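Putative glycoside hydrolase (PDB 3HBZ) is of unproven function but binds calcium and probably takes part in carbohydrate metabolism, perhaps as a glycoside hydrolase. Local coordinates at residues Ile43-Pro48 / Gly63-Phe68; Ile241-Tyr246 / Ser268-Asp273; Met175-Gly180 / Asp319-Ala324. All coordinates share one frame; numbering follows the deposited sequence. Where two conformers were deposited one is given.

Contact 1 (Ile43-Pro48 / Gly63-Phe68); sequences ISSLAP and GTARDF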
loop_
_atom_site.group_PDB
_atom_site.type_symbol
_atom_site.label_atom_id
_atom_site.label_comp_id
_atom_site.label_asym_id
_atom_site.label_seq_id
_atom_site.Cartn_x
_atom_site.Cartn_y
_atom_site.Cartn_z
ATOM N N ILE A 43 24.017 4.907 -3.751
ATOM C CA ILE A 43 23.229 5.578 -2.717
ATOM C C ILE A 43 24.054 6.132 -1.526
ATOM O O ILE A 43 23.459 6.590 -0.535
ATOM C CB ILE A 43 22.086 4.681 -2.227
ATOM C CG1 ILE A 43 22.615 3.454 -1.489
ATOM C CG2 ILE A 43 21.203 4.285 -3.427
ATOM C CD1 ILE A 43 21.548 2.568 -0.900
ATOM N N SER A 44 25.395 6.120 -1.656
ATOM C CA SER A 44 26.324 6.564 -0.606
ATOM C C SER A 44 26.348 8.065 -0.425
ATOM O O SER A 44 26.903 8.551 0.551
ATOM C CB SER A 44 27.779 6.152 -0.924
ATOM O OG SER A 44 27.948 4.751 -0.957
ATOM N N SER A 45 25.811 8.810 -1.383
ATOM C CA SER A 45 25.931 10.246 -1.346
ATOM C C SER A 45 24.826 10.946 -2.111
ATOM O O SER A 45 25.083 11.837 -2.918
ATOM C CB SER A 45 27.294 10.650 -1.918
ATOM O OG SER A 45 27.516 12.023 -1.706
ATOM N N LEU A 46 23.594 10.600 -1.802
ATOM C CA LEU A 46 22.433 11.237 -2.415
ATOM C C LEU A 46 22.048 12.481 -1.628
ATOM O O LEU A 46 22.250 12.558 -0.407
ATOM C CB LEU A 46 21.273 10.253 -2.447
ATOM C CG LEU A 46 21.494 8.971 -3.241
ATOM C CD1 LEU A 46 20.352 7.967 -2.974
ATOM C CD2 LEU A 46 21.628 9.277 -4.737
ATOM N N ALA A 47 21.468 13.450 -2.328
ATOM C CA ALA A 47 21.220 14.765 -1.764
ATOM C C ALA A 47 19.768 15.166 -2.053
ATOM O O ALA A 47 19.507 16.057 -2.864
ATOM C CB ALA A 47 22.245 15.809 -2.369
ATOM N N PRO A 48 18.818 14.496 -1.397
ATOM C CA PRO A 48 17.405 14.828 -1.568
ATOM C C PRO A 48 17.107 16.321 -1.341
ATOM O O PRO A 48 17.649 16.953 -0.399
ATOM C CB PRO A 48 16.696 13.959 -0.511
ATOM C CG PRO A 48 17.729 12.997 0.037
ATOM C CD PRO A 48 19.060 13.506 -0.325
ATOM N N GLY A 63 18.997 19.384 0.279
ATOM C CA GLY A 63 20.151 19.270 -0.592
ATOM C C GLY A 63 21.420 18.818 0.131
ATOM O O GLY A 63 22.481 18.832 -0.462
ATOM N N THR A 64 21.329 18.434 1.404
ATOM C CA THR A 64 22.490 17.836 2.080
ATOM C C THR A 64 22.742 16.423 1.530
ATOM O O THR A 64 21.811 15.619 1.440
ATOM C CB THR A 64 22.286 17.746 3.612
ATOM O OG1 THR A 64 22.001 19.049 4.145
ATOM C CG2 THR A 64 23.548 17.161 4.316
ATOM N N ALA A 65 23.998 16.131 1.187
ATOM C CA ALA A 65 24.404 14.814 0.727
ATOM C C ALA A 65 24.508 13.905 1.947
ATOM O O ALA A 65 25.102 14.292 2.962
ATOM C CB ALA A 65 25.809 14.859 -0.017
ATOM N N ARG A 66 23.947 12.703 1.844
ATOM C CA ARG A 66 24.046 11.735 2.927
ATOM C C ARG A 66 24.132 10.347 2.373
ATOM O O ARG A 66 23.850 10.121 1.186
ATOM C CB ARG A 66 22.850 11.837 3.871
ATOM C CG ARG A 66 22.363 13.259 4.103
ATOM C CD ARG A 66 21.166 13.287 5.063
ATOM N NE ARG A 66 21.570 13.069 6.448
ATOM C CZ ARG A 66 20.738 13.166 7.478
ATOM N NH1 ARG A 66 19.469 13.479 7.289
ATOM N NH2 ARG A 66 21.173 12.961 8.701
ATOM N N ASP A 67 24.513 9.436 3.266
ATOM C CA ASP A 67 24.674 8.015 2.975
ATOM C C ASP A 67 23.375 7.298 3.340
ATOM O O ASP A 67 23.020 7.205 4.523
ATOM C CB ASP A 67 25.840 7.436 3.797
ATOM C CG ASP A 67 26.191 6.020 3.386
ATOM O OD1 ASP A 67 25.427 5.412 2.587
ATOM O OD2 ASP A 67 27.234 5.513 3.842
ATOM N N PHE A 68 22.662 6.816 2.320
ATOM C CA PHE A 68 21.361 6.191 2.504
ATOM C C PHE A 68 21.423 4.639 2.492
ATOM O O PHE A 68 20.417 3.947 2.356
ATOM C CB PHE A 68 20.393 6.726 1.453
ATOM C CG PHE A 68 19.919 8.116 1.749
ATOM C CD1 PHE A 68 18.813 8.319 2.552
ATOM C CD2 PHE A 68 20.614 9.226 1.278
ATOM C CE1 PHE A 68 18.386 9.608 2.850
ATOM C CE2 PHE A 68 20.190 10.520 1.582
ATOM C CZ PHE A 68 19.083 10.711 2.354
HETATM O O HOH W 1 19.275 16.197 1.816
#

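Contact 2 (Ile241-Tyr246 / Ser268-Asp273); sequences IYAIMY and SIARID. With PEG (di(hydroxyethyl)ether), chain T.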
loop_
_atom_site.group_PDB
_atom_site.type_symbol
_atom_site.label_atom_id
_atom_site.label_comp_id
_atom_site.label_asym_id
_atom_site.label_seq_id
_atom_site.Cartn_x
_atom_site.Cartn_y
_atom_site.Cartn_z
ATOM N N ILE A 241 -8.501 -11.639 -4.142
ATOM C CA ILE A 241 -7.061 -11.716 -4.200
ATOM C C ILE A 241 -6.690 -11.578 -5.671
ATOM O O ILE A 241 -7.175 -12.347 -6.500
ATOM C CB ILE A 241 -6.542 -13.102 -3.687
ATOM C CG1 ILE A 241 -7.059 -13.377 -2.271
ATOM C CG2 ILE A 241 -4.985 -13.152 -3.807
ATOM C CD1 ILE A 241 -6.778 -14.790 -1.672
ATOM N N TYR A 242 -5.884 -10.580 -6.002
ATOM C CA TYR A 242 -5.573 -10.326 -7.370
ATOM C C TYR A 242 -4.232 -9.629 -7.516
ATOM O O TYR A 242 -3.637 -9.196 -6.515
ATOM C CB TYR A 242 -6.712 -9.578 -8.028
ATOM C CG TYR A 242 -7.020 -8.182 -7.524
ATOM C CD1 TYR A 242 -6.442 -7.063 -8.125
ATOM C CD2 TYR A 242 -7.921 -7.979 -6.513
ATOM C CE1 TYR A 242 -6.770 -5.753 -7.722
ATOM C CE2 TYR A 242 -8.233 -6.660 -6.049
ATOM C CZ TYR A 242 -7.668 -5.558 -6.681
ATOM O OH TYR A 242 -7.988 -4.267 -6.284
ATOM N N ALA A 243 -3.742 -9.582 -8.754
ATOM C CA ALA A 243 -2.515 -8.880 -9.113
ATOM C C ALA A 243 -2.687 -8.328 -10.515
ATOM O O ALA A 243 -3.436 -8.897 -11.332
ATOM C CB ALA A 243 -1.271 -9.804 -9.032
ATOM N N ILE A 244 -2.063 -7.179 -10.764
ATOM C CA ILE A 244 -2.127 -6.509 -12.070
ATOM C C ILE A 244 -0.711 -6.069 -12.463
ATOM O O ILE A 244 0.148 -5.853 -11.615
ATOM C CB ILE A 244 -3.090 -5.326 -12.065
ATOM C CG1 ILE A 244 -2.700 -4.303 -10.971
ATOM C CG2 ILE A 244 -4.513 -5.790 -11.829
ATOM C CD1 ILE A 244 -3.634 -3.062 -10.884
HETATM N N MSE A 245 -0.474 -6.026 -13.759
HETATM C CA MSE A 245 0.717 -5.451 -14.362
HETATM C C MSE A 245 0.206 -4.438 -15.382
HETATM O O MSE A 245 -0.690 -4.749 -16.203
HETATM C CB MSE A 245 1.509 -6.499 -15.079
HETATM C CG MSE A 245 2.886 -6.017 -15.471
HETATM SE SE MSE A 245 3.755 -7.340 -16.487
HETATM C CE MSE A 245 5.558 -6.546 -16.482
ATOM N N TYR A 246 0.738 -3.226 -15.305
ATOM C CA TYR A 246 0.409 -2.179 -16.258
ATOM C C TYR A 246 1.613 -1.322 -16.617
ATOM O O TYR A 246 2.562 -1.183 -15.852
ATOM C CB TYR A 246 -0.712 -1.275 -15.691
ATOM C CG TYR A 246 -0.343 -0.585 -14.400
ATOM C CD1 TYR A 246 -0.474 -1.219 -13.169
ATOM C CD2 TYR A 246 0.180 0.716 -14.402
ATOM C CE1 TYR A 246 -0.152 -0.558 -11.961
ATOM C CE2 TYR A 246 0.536 1.371 -13.191
ATOM C CZ TYR A 246 0.363 0.750 -11.996
ATOM O OH TYR A 246 0.779 1.418 -10.844
ATOM N N SER A 268 -1.703 -7.279 -17.944
ATOM C CA SER A 268 -1.870 -8.603 -17.374
ATOM C C SER A 268 -2.638 -8.535 -16.055
ATOM O O SER A 268 -2.537 -7.548 -15.302
ATOM C CB SER A 268 -0.497 -9.252 -17.179
ATOM O OG SER A 268 -0.634 -10.574 -16.732
ATOM N N ILE A 269 -3.464 -9.553 -15.818
ATOM C CA ILE A 269 -4.223 -9.685 -14.585
ATOM C C ILE A 269 -4.248 -11.124 -14.079
ATOM O O ILE A 269 -4.499 -12.035 -14.858
ATOM C CB ILE A 269 -5.657 -9.274 -14.782
ATOM C CG1 ILE A 269 -5.705 -7.850 -15.340
ATOM C CG2 ILE A 269 -6.387 -9.343 -13.426
ATOM C CD1 ILE A 269 -7.163 -7.320 -15.642
ATOM N N ALA A 270 -3.970 -11.323 -12.790
ATOM C CA ALA A 270 -4.194 -12.609 -12.097
ATOM C C ALA A 270 -5.293 -12.365 -11.040
ATOM O O ALA A 270 -5.341 -11.292 -10.415
ATOM C CB ALA A 270 -2.913 -13.073 -11.433
ATOM N N ARG A 271 -6.221 -13.303 -10.878
ATOM C CA ARG A 271 -7.348 -13.106 -9.926
ATOM C C ARG A 271 -7.978 -14.421 -9.508
ATOM O O ARG A 271 -8.232 -15.299 -10.336
ATOM C CB ARG A 271 -8.424 -12.249 -10.553
ATOM C CG ARG A 271 -9.466 -11.781 -9.591
ATOM C CD ARG A 271 -10.346 -10.753 -10.237
ATOM N NE ARG A 271 -11.159 -10.072 -9.237
ATOM C CZ ARG A 271 -12.257 -9.374 -9.497
ATOM N NH1 ARG A 271 -12.703 -9.230 -10.734
ATOM N NH2 ARG A 271 -12.897 -8.786 -8.500
ATOM N N ILE A 272 -8.238 -14.563 -8.214
ATOM C CA ILE A 272 -8.840 -15.795 -7.703
ATOM C C ILE A 272 -10.257 -15.922 -8.287
ATOM O O ILE A 272 -11.015 -14.941 -8.336
ATOM C CB ILE A 272 -8.835 -15.833 -6.137
ATOM C CG1 ILE A 272 -9.141 -17.266 -5.633
ATOM C CG2 ILE A 272 -9.797 -14.761 -5.570
ATOM C CD1 ILE A 272 -8.539 -17.611 -4.180
ATOM N N ASP A 273 -10.599 -17.130 -8.726
ATOM C CA ASP A 273 -11.944 -17.425 -9.224
ATOM C C ASP A 273 -12.663 -18.540 -8.461
ATOM O O ASP A 273 -13.793 -18.853 -8.801
ATOM C CB ASP A 273 -11.916 -17.786 -10.729
ATOM C CG ASP A 273 -11.172 -19.102 -11.019
ATOM O OD1 ASP A 273 -10.565 -19.719 -10.093
ATOM O OD2 ASP A 273 -11.191 -19.540 -12.184
HETATM C C1 PEG T . -11.189 -9.078 -14.110
HETATM O O1 PEG T . -11.630 -10.396 -13.699
HETATM C C2 PEG T . -12.290 -8.240 -14.784
HETATM O O2 PEG T . -11.796 -7.584 -15.968
HETATM C C3 PEG T . -12.792 -6.838 -16.692
#

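Contact 3 (Met175-Gly180 / Asp319-Ala324); sequences MPIAAG and DHFNGA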
loop_
_atom_site.group_PDB
_atom_site.type_symbol
_atom_site.label_atom_id
_atom_site.label_comp_id
_atom_site.label_asym_id
_atom_site.label_seq_id
_atom_site.Cartn_x
_atom_site.Cartn_y
_atom_site.Cartn_z
HETATM N N MSE A 175 -19.616 6.068 4.164
HETATM C CA MSE A 175 -18.604 5.013 4.185
HETATM C C MSE A 175 -18.776 4.098 5.422
HETATM O O MSE A 175 -17.950 4.111 6.309
HETATM C CB MSE A 175 -17.239 5.700 4.181
HETATM C CG MSE A 175 -16.984 6.544 2.928
HETATM SE SE MSE A 175 -15.301 7.529 3.022
HETATM C CE MSE A 175 -14.083 6.003 3.237
ATOM N N PRO A 176 -19.860 3.301 5.470
ATOM C CA PRO A 176 -20.253 2.616 6.729
ATOM C C PRO A 176 -19.412 1.412 7.149
ATOM O O PRO A 176 -19.463 1.018 8.316
ATOM C CB PRO A 176 -21.705 2.210 6.484
ATOM C CG PRO A 176 -21.814 2.104 4.926
ATOM C CD PRO A 176 -20.808 3.067 4.365
ATOM N N ILE A 177 -18.591 0.883 6.265
ATOM C CA ILE A 177 -17.713 -0.238 6.599
ATOM C C ILE A 177 -16.356 -0.007 5.960
ATOM O O ILE A 177 -16.221 0.847 5.074
ATOM C CB ILE A 177 -18.277 -1.599 6.123
ATOM C CG1 ILE A 177 -18.357 -1.636 4.603
ATOM C CG2 ILE A 177 -19.684 -1.949 6.811
ATOM C CD1 ILE A 177 -18.698 -3.051 4.011
ATOM N N ALA A 178 -15.346 -0.729 6.452
ATOM C CA ALA A 178 -13.994 -0.662 5.946
ATOM C C ALA A 178 -13.452 -2.077 5.758
ATOM O O ALA A 178 -13.244 -2.811 6.735
ATOM C CB ALA A 178 -13.075 0.120 6.982
ATOM N N ALA A 179 -13.212 -2.470 4.521
ATOM C CA ALA A 179 -12.632 -3.755 4.255
ATOM C C ALA A 179 -11.209 -3.779 4.725
ATOM O O ALA A 179 -10.527 -2.786 4.636
ATOM C CB ALA A 179 -12.660 -4.104 2.713
ATOM N N GLY A 180 -10.742 -4.922 5.199
ATOM C CA GLY A 180 -9.310 -5.069 5.445
ATOM C C GLY A 180 -8.640 -5.288 4.101
ATOM O O GLY A 180 -9.029 -6.189 3.325
ATOM N N ASP A 319 -14.774 -1.906 -1.162
ATOM C CA ASP A 319 -14.364 -0.602 -1.621
ATOM C C ASP A 319 -15.545 0.279 -2.066
ATOM O O ASP A 319 -15.416 1.506 -2.129
ATOM C CB ASP A 319 -13.262 -0.733 -2.708
ATOM C CG ASP A 319 -13.735 -1.428 -3.989
ATOM O OD1 ASP A 319 -14.910 -1.835 -4.082
ATOM O OD2 ASP A 319 -12.887 -1.563 -4.917
ATOM N N HIS A 320 -16.682 -0.357 -2.366
ATOM C CA HIS A 320 -17.955 0.321 -2.569
ATOM C C HIS A 320 -18.925 0.114 -1.374
ATOM O O HIS A 320 -20.121 0.227 -1.543
ATOM C CB HIS A 320 -18.615 -0.196 -3.864
ATOM C CG HIS A 320 -17.906 0.235 -5.106
ATOM N ND1 HIS A 320 -16.702 -0.318 -5.513
ATOM C CD2 HIS A 320 -18.175 1.234 -5.984
ATOM C CE1 HIS A 320 -16.300 0.276 -6.630
ATOM N NE2 HIS A 320 -17.164 1.230 -6.925
ATOM N N PHE A 321 -18.403 -0.246 -0.201
ATOM C CA PHE A 321 -19.210 -0.420 1.021
ATOM C C PHE A 321 -20.265 -1.519 0.963
ATOM O O PHE A 321 -21.293 -1.453 1.607
ATOM C CB PHE A 321 -19.725 0.968 1.498
ATOM C CG PHE A 321 -18.654 2.015 1.344
ATOM C CD1 PHE A 321 -17.534 1.969 2.149
ATOM C CD2 PHE A 321 -18.657 2.886 0.260
ATOM C CE1 PHE A 321 -16.465 2.842 1.923
ATOM C CE2 PHE A 321 -17.579 3.712 0.011
ATOM C CZ PHE A 321 -16.511 3.725 0.853
ATOM N N ASN A 322 -19.967 -2.556 0.203
ATOM C CA ASN A 322 -20.778 -3.744 0.180
ATOM C C ASN A 322 -19.996 -4.895 0.749
ATOM O O ASN A 322 -18.960 -5.294 0.192
ATOM C CB ASN A 322 -21.207 -4.029 -1.249
ATOM C CG ASN A 322 -21.968 -2.882 -1.834
ATOM O OD1 ASN A 322 -22.571 -2.098 -1.113
ATOM N ND2 ASN A 322 -21.939 -2.764 -3.142
ATOM N N GLY A 323 -20.497 -5.472 1.830
ATOM C CA GLY A 323 -19.688 -6.464 2.565
ATOM C C GLY A 323 -20.281 -6.794 3.904
ATOM O O GLY A 323 -21.283 -6.223 4.280
ATOM N N ALA A 324 -19.655 -7.707 4.630
ATOM C CA ALA A 324 -20.141 -8.047 5.970
ATOM C C ALA A 324 -19.103 -7.705 7.025
ATOM O O ALA A 324 -17.939 -8.138 6.949
ATOM C CB ALA A 324 -20.516 -9.525 6.036
#

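Contact 1 (Ile43-Pro48 / Gly63-Phe68)
F68 and P48 meet tip to tip, ring CZ of F68 lying 3.5 Å from CG of P48, at the apolar centre of two irregular loops joined by a single antiparallel bridge, the hydrogen-bonded pair L46-R66, at the end of the small N-terminal mixed sheet. CD2 of the same ring meets CB of L46. V89 and V91 of strand 84-92 and Y74 of strand 72-77 also touch F68, so a flat, wholly apolar ring suits this buried place, and a compact proline fits its tip. The carbonyl O of L46 lies in the plane of the ring at its edge, 3.5 Å from CE2. That same oxygen accepts the N-H of R66 at 2.8 Å. The return bond, L46 N to R66 O, is weak, bent to 124°. Toward one end, F68 N donates to I43 O. CB of R66 points away from the other loop, while NH1 bonds to Q73 O and the guanidinium makes a cation-pi contact with Y74. At the other end G63, whose positive phi suits glycine, donates its N-H to P48 O at 2.9 Å, and a water O donates to P48 O at 2.8 Å and to T64 O at 2.6 Å.

Contact 2 (Ile241-Tyr246 / Ser268-Asp273)
A270 O accepts the N-H of A243 at 2.9 Å and has CB of Y242 3.2 Å away. Its partner bond, A270 N to A243 O, closes the hydrogen-bonded pair of this antiparallel beta ladder; M245 and S268 form the next such pair, and I272 N to I241 O, nearly along the C=O axis, carries the pairing one residue past strand 266-271. A243 and A270 share a face with M245 and S268, CB to CB 4.4 Å between the alanines, and the short alanine side chains suit a place where F288 lies against A243, A270 and S268. On the other face, CG of R271 passes CB of Y242 at 3.9 Å; its chain runs extended from CG to NE, and the guanidinium ends in a salt bridge to D240, a cation-pi contact with F261 and a weak bond from NH1 to a diethylene glycol O1, probably from the crystallisation liquor. I241 and I272 meet where the ladder ends, CB of I241 4.1 Å from CG2 of I272. Strand 240-247 also pairs with strand 306-313, and strand 266-271 with strand 281-290, so the ladder has a strand on each outer edge, within the putative carbohydrate-metabolism domain.

Contact 3 (Met175-Gly180 / Asp319-Ala324)
F321 lays its ring against M175, P176 and I177, and can be followed outward from CB, which rests 3.7 Å from CD of P176. The two side chains cross at about a right angle, and the rigid proline ring offers a firm apolar surface to the start of the aromatic one. CG, anti to the carbonyl carbon (chi1 -40°), still lies near P176 CD. Next, CD1 comes 3.4 Å from the carbonyl O of I177, which sits in the ring plane at the edge, where the slightly positive rim hydrogens of an aromatic suit an oxygen. CE1 meets CB of the selenomethionine M175, and at the tip CZ touches its CG at 3.5 Å. Over one face stands CA of M175, 3.9 Å from the ring centroid and 17° off the normal, a CH-pi contact; D319 O lies over the opposite face, offset toward the rim. F321 adopts left-handed backbone angles, which turn the chain between H320 and N322. Beyond it, G323, without a side chain, lets CD1 of I177 come 3.7 Å from its N. The contact thus ties the loop before strand 328-338 to the start of strand 177-183. With no hydrogen bond between the segments, their cohesion rests on apolar and CH-pi packing round one ring, and the in-plane oxygen adds a weakly polar touch at its edge.

How the contacts relate
Contact 2 is the most buried, an inner ladder of regular backbone bonds, whereas contacts 1 and 3 are partly buried and join loops or strand ends. Contact 1 stands apart in loops beside the N-terminal mixed sheet, its centre about 37 Å from that of contact 2 and about 42 Å from that of contact 3, on the opposite side of the chain's centre from the latter. Contacts 2 and 3 belong to the same domain and share strand 306-313 as a neighbour: both 240-247 and 177-183 pair with it. Each loop contact centres on a phenylalanine, but contact 1 adds backbone hydrogen bonds and a water, while contact 3 has none between its segments.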